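Local structure of galactan 1,3-beta-galactosidase (Phanerochaete chrysosporium, 7BYS) at residues A[25-29]-A[30-34]; A[275-279]-A[280-284]; A[306-309]-A[310-313]. The protein probably hydrolyses beta-1,3-galactan from the chain end as a family 43 glycoside hydrolase, and carries a calcium-containing carbohydrate-binding module. All coordinates share one frame; numbering follows the deposited sequence.

Contact 1: residues A[25-29]-A[30-34]; sequences LQVGS and TFYWF
Leu-25 and Tyr-32 form a hydrogen-bonded antiparallel pair, and so do Val-27 and Thr-30, in a tight beta hairpin whose strands 25-27 and 30-34 run at 153° to each other. The hairpin joins the first two strands of one four-stranded antiparallel sheet of the catalytic domain, a blade of the five-bladed beta-propeller found in family 43 enzymes. A type II' turn from Val-27 to Thr-30 closes it, with Gly-28 at positive phi.

On the face that carries Gln-26 and Phe-31, the amide of Gln-26 stacks on the aromatic ring, the two planes 29° apart. The glutamine chain is extended, CG anti to the backbone N (chi1 -173°), which lays it alongside the phenyl group: CG sits over one ring face, 3.9 Å from the centroid, and CD comes within 3.5 Å of Phe-31 CZ. Gln-26 NE2 donates to Gly-28 O at 2.8 Å, which fixes the amide against the turn.

The face of Leu-25, Val-27, Thr-30 and Tyr-32 is mostly hydrophobic, though Thr-30 OG1 is hydrogen-bonded to a water at 2.7 Å. Val-27 CG2 approaches Tyr-32 CE1 at 3.8 Å, and Tyr-94 of the next blade's strand 93-101 packs on Leu-25 and Val-27. Further along, Leu-25 CB meets the edge of the Phe-34 ring, near its plane, 3.9 Å from CE1.

Contact 2: residues A[275-279]-A[280-284]; sequences LDFSS and GAPQI
The hairpin that ends another propeller blade of the catalytic domain brings Phe-277 and Pro-282 together, where strand 269-276 turns back into the short outermost strand 283-284. Asp-276 and Gln-283 are its hydrogen-bonded antiparallel pair, and a type I turn from Phe-277 to Gly-280 begins the reversal, closed by Gly-280 N donating to Phe-277 O at 2.7 Å. Gly-280 itself has positive phi.

The apolar side is built on a CH-pi contact. Pro-282 CB lies over one face of the Phe-277 ring, 3.8 Å from its centroid and 15° off the normal, displaced a little toward the rim. The same CB touches Leu-275 CG, and Leu-275 CD1 goes on to meet Ile-284 CG1 at 3.9 Å. Outside the hairpin, His-194 stacks on Phe-277 while Phe-199 meets it edge-to-face, and Trp-215 packs on Pro-282.

Asp-276 and Gln-283 share the polar face. OD1 of Asp-276 accepts two hydrogen bonds from Ser-278, from opposite faces of the carboxylate plane: the backbone N at 2.8 Å, which makes an Asx turn, and OG at 2.6 Å. OD2 is bonded to Tyr-299 OH, and in this conformer, one of two modelled, both carboxylate oxygens therefore have hydrogen-bond partners. The amide of Gln-283 reaches beyond the hairpin, its NE2 hydrogen-bonding to Asp-230 O and only weakly to Pro-282 O.

Between the limbs of the loop sits one ordered water, which takes a hydrogen bond from Ser-279 N at 3.0 Å and donates one to Ala-281 O at 2.7 Å.

Contact 3: residues A[306-309]-A[310-313]; sequences SYEA and ENGQ. With CA (calcium ion), chain F.
Glu-308 and Glu-310 converge on a calcium ion at the point where strand 305-308 of the carbohydrate-binding module's beta-sandwich runs into a short 3-10 turn. Starting from CB, Glu-308 already touches Glu-310 and Asn-311: CB packs 3.6 Å from Glu-310 CD and 3.7 Å from Asn-311 ND2. CG stays near Glu-310 OE2 and Asn-311 ND2. A bend at chi2 (-67°) then carries the carboxylate round to the metal, where OE1 binds calcium at 2.3 Å. OE2, the other oxygen, turns from the metal and is hydrogen-bonded elsewhere in the structure.

Glu-310 lies alongside, pointing the same way, but grips the ion with both oxygens, OE1 at 2.5 Å and OE2 at 2.6 Å. The two carboxylates are turned 54° apart, and Glu-308 OE1 stands 3.2 Å from Glu-310 OE2, a closeness of negative charges that the shared cation presumably makes tolerable. Ser-327 O, Lys-330 O and Asp-422 O also bind the calcium, so the site joins this turn to the 327-330 region and to strand 420-426.

Two backbone bonds hold the turn: Asn-311 N to Glu-308 O and Gly-312 N to Ala-309 O. One water bridges strand and turn, accepting from Glu-308 N at 2.9 Å and from Asn-311 ND2 at 3.0 Å.

Overall arrangement
Contacts 1 and 2 are partly buried hairpins in different propeller blades of the catalytic domain, their centres about 24 Å apart. Both pair antiparallel strands and rest a flat ring against a neighbour, but contact 1 turns through just two residues, whereas contact 2 needs a longer loop with an Asx turn and a water. Each lies near a galactose-binding residue, side chain to side chain: Phe-34 about 9 Å from Arg-82, Ile-284 about 10 Å from Gln-242. Contact 3, in the carbohydrate-binding module, is a surface contact about 43 Å from contact 1, centre to centre, across the chain's middle; there carboxylates and calcium replace aromatic packing.

Contact 1: residues A[25-29]-A[30-34]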
loop_
_atom_site.group_PDB
_atom_site.type_symbol
_atom_site.label_atom_id
_atom_site.label_comp_id
_atom_site.label_asym_id
_atom_site.label_seq_id
_atom_site.Cartn_x
_atom_site.Cartn_y
_atom_site.Cartn_z
ATOM N N LEU A 25 5.353 -3.073 13.753
ATOM C CA LEU A 25 5.649 -3.690 15.041
ATOM C C LEU A 25 4.936 -2.881 16.110
ATOM O O LEU A 25 4.945 -1.650 16.075
ATOM C CB LEU A 25 7.173 -3.655 15.313
ATOM C CG LEU A 25 7.679 -3.898 16.746
ATOM C CD1 LEU A 25 7.582 -5.359 17.143
ATOM C CD2 LEU A 25 9.113 -3.398 16.895
ATOM N N GLN A 26 4.309 -3.565 17.062
ATOM C CA GLN A 26 3.703 -2.887 18.198
ATOM C C GLN A 26 4.475 -3.253 19.456
ATOM O O GLN A 26 4.692 -4.437 19.733
ATOM C CB GLN A 26 2.221 -3.247 18.355
ATOM C CG GLN A 26 1.525 -2.417 19.428
ATOM C CD GLN A 26 0.084 -2.839 19.690
ATOM O OE1 GLN A 26 -0.505 -3.603 18.929
ATOM N NE2 GLN A 26 -0.483 -2.338 20.776
ATOM N N VAL A 27 4.906 -2.234 20.198
ATOM C CA VAL A 27 5.565 -2.406 21.490
ATOM C C VAL A 27 4.764 -1.599 22.497
ATOM O O VAL A 27 4.770 -0.361 22.460
ATOM C CB VAL A 27 7.030 -1.948 21.464
ATOM C CG1 VAL A 27 7.701 -2.218 22.824
ATOM C CG2 VAL A 27 7.788 -2.614 20.327
ATOM N N GLY A 28 4.077 -2.291 23.398
ATOM C CA GLY A 28 3.170 -1.579 24.279
ATOM C C GLY A 28 2.135 -0.862 23.439
ATOM O O GLY A 28 1.508 -1.456 22.556
ATOM N N SER A 29 1.977 0.436 23.679
ATOM C CA SER A 29 1.009 1.239 22.949
ATOM C C SER A 29 1.630 1.996 21.778
ATOM O O SER A 29 0.940 2.796 21.141
ATOM C CB SER A 29 0.304 2.209 23.899
ATOM O OG SER A 29 1.255 3.053 24.522
ATOM N N THR A 30 2.911 1.772 21.485
ATOM C CA THR A 30 3.598 2.475 20.409
ATOM C C THR A 30 3.713 1.574 19.187
ATOM O O THR A 30 4.057 0.396 19.297
ATOM C CB THR A 30 4.999 2.920 20.843
ATOM O OG1 THR A 30 4.894 3.766 21.994
ATOM C CG2 THR A 30 5.689 3.706 19.730
ATOM N N PHE A 31 3.416 2.135 18.022
ATOM C CA PHE A 31 3.543 1.424 16.762
ATOM C C PHE A 31 4.787 1.903 16.027
ATOM O O PHE A 31 5.117 3.097 16.054
ATOM C CB PHE A 31 2.295 1.616 15.892
ATOM C CG PHE A 31 1.087 0.888 16.419
ATOM C CD1 PHE A 31 0.286 1.470 17.383
ATOM C CD2 PHE A 31 0.789 -0.399 15.988
ATOM C CE1 PHE A 31 -0.819 0.798 17.885
ATOM C CE2 PHE A 31 -0.319 -1.079 16.484
ATOM C CZ PHE A 31 -1.111 -0.487 17.434
ATOM N N TYR A 32 5.467 0.961 15.376
ATOM C CA TYR A 32 6.695 1.188 14.625
ATOM C C TYR A 32 6.452 0.759 13.189
ATOM O O TYR A 32 6.027 -0.372 12.940
ATOM C CB TYR A 32 7.872 0.402 15.233
ATOM C CG TYR A 32 8.219 0.877 16.616
ATOM C CD1 TYR A 32 7.460 0.487 17.721
ATOM C CD2 TYR A 32 9.283 1.741 16.819
ATOM C CE1 TYR A 32 7.763 0.955 18.998
ATOM C CE2 TYR A 32 9.589 2.208 18.093
ATOM C CZ TYR A 32 8.823 1.814 19.164
ATOM O OH TYR A 32 9.130 2.280 20.426
ATOM N N TRP A 33 6.695 1.670 12.259
ATOM C CA TRP A 33 6.576 1.406 10.832
ATOM C C TRP A 33 7.986 1.389 10.259
ATOM O O TRP A 33 8.674 2.414 10.264
ATOM C CB TRP A 33 5.696 2.492 10.210
ATOM C CG TRP A 33 5.459 2.377 8.728
ATOM C CD1 TRP A 33 5.948 1.429 7.868
ATOM C CD2 TRP A 33 4.661 3.269 7.931
ATOM N NE1 TRP A 33 5.502 1.685 6.587
ATOM C CE2 TRP A 33 4.718 2.811 6.598
ATOM C CE3 TRP A 33 3.921 4.427 8.217
ATOM C CZ2 TRP A 33 4.041 3.456 5.556
ATOM C CZ3 TRP A 33 3.258 5.068 7.186
ATOM C CH2 TRP A 33 3.322 4.589 5.869
ATOM N N PHE A 34 8.427 0.212 9.819
ATOM C CA PHE A 34 9.691 0.034 9.127
ATOM C C PHE A 34 9.426 -0.084 7.638
ATOM O O PHE A 34 8.425 -0.663 7.223
ATOM C CB PHE A 34 10.376 -1.258 9.576
ATOM C CG PHE A 34 10.650 -1.318 11.042
ATOM C CD1 PHE A 34 9.715 -1.837 11.918
ATOM C CD2 PHE A 34 11.849 -0.857 11.545
ATOM C CE1 PHE A 34 9.965 -1.889 13.285
ATOM C CE2 PHE A 34 12.101 -0.902 12.913
ATOM C CZ PHE A 34 11.162 -1.412 13.778
HETATM O O HOH W 1 4.413 2.798 24.417
#

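Contact 2: residues A[275-279]-A[280-284]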
loop_
_atom_site.group_PDB
_atom_site.type_symbol
_atom_site.label_atom_id
_atom_site.label_comp_id
_atom_site.label_asym_id
_atom_site.label_seq_id
_atom_site.Cartn_x
_atom_site.Cartn_y
_atom_site.Cartn_z
ATOM N N LEU A 275 -9.908 -3.660 6.138
ATOM C CA LEU A 275 -10.138 -5.005 5.629
ATOM C C LEU A 275 -11.247 -5.552 6.513
ATOM O O LEU A 275 -11.013 -5.895 7.676
ATOM C CB LEU A 275 -8.867 -5.837 5.736
ATOM C CG LEU A 275 -8.726 -7.100 4.891
ATOM C CD1 LEU A 275 -8.906 -6.815 3.397
ATOM C CD2 LEU A 275 -7.350 -7.728 5.141
ATOM N N ASP A 276 -12.460 -5.583 5.978
ATOM C CA ASP A 276 -13.636 -5.908 6.764
ATOM C C ASP A 276 -13.944 -7.395 6.675
ATOM O O ASP A 276 -14.028 -7.957 5.579
ATOM C CB ASP A 276 -14.831 -5.080 6.293
ATOM C CG ASP A 276 -15.948 -5.067 7.305
ATOM O OD1 ASP A 276 -16.549 -6.137 7.508
ATOM O OD2 ASP A 276 -16.208 -4.005 7.915
ATOM N N PHE A 277 -14.102 -8.024 7.838
ATOM C CA PHE A 277 -14.354 -9.454 7.950
ATOM C C PHE A 277 -15.807 -9.781 8.267
ATOM O O PHE A 277 -16.125 -10.957 8.485
ATOM C CB PHE A 277 -13.496 -10.053 9.072
ATOM C CG PHE A 277 -12.057 -10.293 8.694
ATOM C CD1 PHE A 277 -11.163 -9.238 8.596
ATOM C CD2 PHE A 277 -11.593 -11.587 8.468
ATOM C CE1 PHE A 277 -9.835 -9.459 8.265
ATOM C CE2 PHE A 277 -10.265 -11.812 8.136
ATOM C CZ PHE A 277 -9.387 -10.747 8.041
ATOM N N SER A 278 -16.688 -8.778 8.308
ATOM C CA SER A 278 -18.054 -8.991 8.774
ATOM C C SER A 278 -18.805 -10.063 7.992
ATOM O O SER A 278 -19.774 -10.624 8.515
ATOM C CB SER A 278 -18.838 -7.683 8.728
ATOM O OG SER A 278 -18.902 -7.198 7.397
ATOM N N SER A 279 -18.402 -10.361 6.761
ATOM C CA SER A 279 -19.050 -11.412 5.989
ATOM C C SER A 279 -18.382 -12.771 6.166
ATOM O O SER A 279 -18.775 -13.733 5.497
ATOM C CB SER A 279 -19.101 -11.037 4.507
ATOM O OG SER A 279 -17.873 -11.341 3.862
ATOM N N GLY A 280 -17.399 -12.876 7.058
ATOM C CA GLY A 280 -16.568 -14.059 7.161
ATOM C C GLY A 280 -15.431 -14.122 6.164
ATOM O O GLY A 280 -14.440 -14.824 6.413
ATOM N N ALA A 281 -15.543 -13.419 5.046
ATOM C CA ALA A 281 -14.487 -13.283 4.064
ATOM C C ALA A 281 -13.949 -11.869 4.149
ATOM O O ALA A 281 -14.745 -10.923 4.219
ATOM C CB ALA A 281 -15.069 -13.520 2.670
ATOM N N PRO A 282 -12.633 -11.668 4.175
ATOM C CA PRO A 282 -12.110 -10.297 4.225
ATOM C C PRO A 282 -12.278 -9.601 2.883
ATOM O O PRO A 282 -12.124 -10.210 1.824
ATOM C CB PRO A 282 -10.630 -10.488 4.579
ATOM C CG PRO A 282 -10.307 -11.885 4.133
ATOM C CD PRO A 282 -11.572 -12.681 4.322
ATOM N N GLN A 283 -12.628 -8.321 2.937
ATOM C CA GLN A 283 -12.812 -7.508 1.740
ATOM C C GLN A 283 -12.318 -6.104 2.032
ATOM O O GLN A 283 -12.617 -5.550 3.090
ATOM C CB GLN A 283 -14.289 -7.425 1.330
ATOM C CG GLN A 283 -14.848 -8.668 0.649
ATOM C CD GLN A 283 -14.102 -9.037 -0.619
ATOM O OE1 GLN A 283 -14.248 -8.392 -1.661
ATOM N NE2 GLN A 283 -13.290 -10.078 -0.532
ATOM N N ILE A 284 -11.541 -5.541 1.103
ATOM C CA ILE A 284 -11.149 -4.145 1.225
ATOM C C ILE A 284 -12.400 -3.280 1.189
ATOM O O ILE A 284 -13.282 -3.472 0.343
ATOM C CB ILE A 284 -10.178 -3.774 0.091
ATOM C CG1 ILE A 284 -8.773 -4.301 0.388
ATOM C CG2 ILE A 284 -10.183 -2.259 -0.144
ATOM C CD1 ILE A 284 -7.774 -4.063 -0.739
HETATM O O HOH W 2 -16.532 -8.964 4.857
#

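Contact 3: residues A[306-309]-A[310-313]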
loop_
_atom_site.group_PDB
_atom_site.type_symbol
_atom_site.label_atom_id
_atom_site.label_comp_id
_atom_site.label_asym_id
_atom_site.label_seq_id
_atom_site.Cartn_x
_atom_site.Cartn_y
_atom_site.Cartn_z
ATOM N N SER A 306 -21.128 13.472 -3.740
ATOM C CA SER A 306 -20.697 13.089 -5.079
ATOM C C SER A 306 -21.248 14.049 -6.121
ATOM O O SER A 306 -22.413 14.449 -6.058
ATOM C CB SER A 306 -21.192 11.683 -5.415
ATOM O OG SER A 306 -20.464 10.683 -4.724
ATOM N N TYR A 307 -20.413 14.377 -7.106
ATOM C CA TYR A 307 -20.799 15.202 -8.249
ATOM C C TYR A 307 -20.332 14.495 -9.511
ATOM O O TYR A 307 -19.133 14.239 -9.665
ATOM C CB TYR A 307 -20.137 16.581 -8.177
ATOM C CG TYR A 307 -20.480 17.378 -6.936
ATOM C CD1 TYR A 307 -19.775 17.198 -5.753
ATOM C CD2 TYR A 307 -21.508 18.322 -6.950
ATOM C CE1 TYR A 307 -20.082 17.930 -4.615
ATOM C CE2 TYR A 307 -21.819 19.056 -5.817
ATOM C CZ TYR A 307 -21.107 18.852 -4.654
ATOM O OH TYR A 307 -21.418 19.582 -3.520
ATOM N N GLU A 308 -21.255 14.215 -10.425
ATOM C CA GLU A 308 -20.898 13.564 -11.679
ATOM C C GLU A 308 -20.262 14.565 -12.631
ATOM O O GLU A 308 -20.772 15.674 -12.807
ATOM C CB GLU A 308 -22.140 12.963 -12.335
ATOM C CG GLU A 308 -22.815 11.863 -11.523
ATOM C CD GLU A 308 -21.980 10.604 -11.377
ATOM O OE1 GLU A 308 -21.078 10.356 -12.204
ATOM O OE2 GLU A 308 -22.230 9.852 -10.420
ATOM N N ALA A 309 -19.145 14.173 -13.251
ATOM C CA ALA A 309 -18.484 15.063 -14.198
ATOM C C ALA A 309 -19.404 15.424 -15.358
ATOM O O ALA A 309 -19.386 16.564 -15.845
ATOM C CB ALA A 309 -17.203 14.411 -14.716
ATOM N N GLU A 310 -20.232 14.475 -15.800
ATOM C CA GLU A 310 -21.085 14.698 -16.957
ATOM C C GLU A 310 -22.200 15.693 -16.674
ATOM O O GLU A 310 -22.819 16.186 -17.621
ATOM C CB GLU A 310 -21.631 13.363 -17.482
ATOM C CG GLU A 310 -22.483 12.583 -16.489
ATOM C CD GLU A 310 -21.678 11.625 -15.620
ATOM O OE1 GLU A 310 -20.452 11.832 -15.441
ATOM O OE2 GLU A 310 -22.288 10.645 -15.146
ATOM N N ASN A 311 -22.464 16.003 -15.408
ATOM C CA ASN A 311 -23.407 17.052 -15.052
ATOM C C ASN A 311 -22.742 18.415 -14.943
ATOM O O ASN A 311 -23.431 19.411 -14.699
ATOM C CB ASN A 311 -24.129 16.701 -13.744
ATOM C CG ASN A 311 -25.049 15.516 -13.896
ATOM O OD1 ASN A 311 -25.537 15.235 -14.992
ATOM N ND2 ASN A 311 -25.291 14.809 -12.798
ATOM N N GLY A 312 -21.427 18.484 -15.130
ATOM C CA GLY A 312 -20.721 19.741 -15.114
ATOM C C GLY A 312 -20.837 20.467 -16.435
ATOM O O GLY A 312 -21.438 19.991 -17.397
ATOM N N GLN A 313 -20.232 21.650 -16.477
ATOM C CA GLN A 313 -20.287 22.512 -17.647
ATOM C C GLN A 313 -19.014 22.286 -18.454
ATOM O O GLN A 313 -17.908 22.617 -18.006
ATOM C CB GLN A 313 -20.437 23.971 -17.215
ATOM C CG GLN A 313 -21.854 24.352 -16.748
ATOM C CD GLN A 313 -22.455 23.387 -15.717
ATOM O OE1 GLN A 313 -22.096 23.415 -14.534
ATOM N NE2 GLN A 313 -23.377 22.531 -16.168
HETATM CA CA CA F . -20.097 9.722 -14.193
HETATM O O HOH W 3 -23.963 15.145 -10.115
#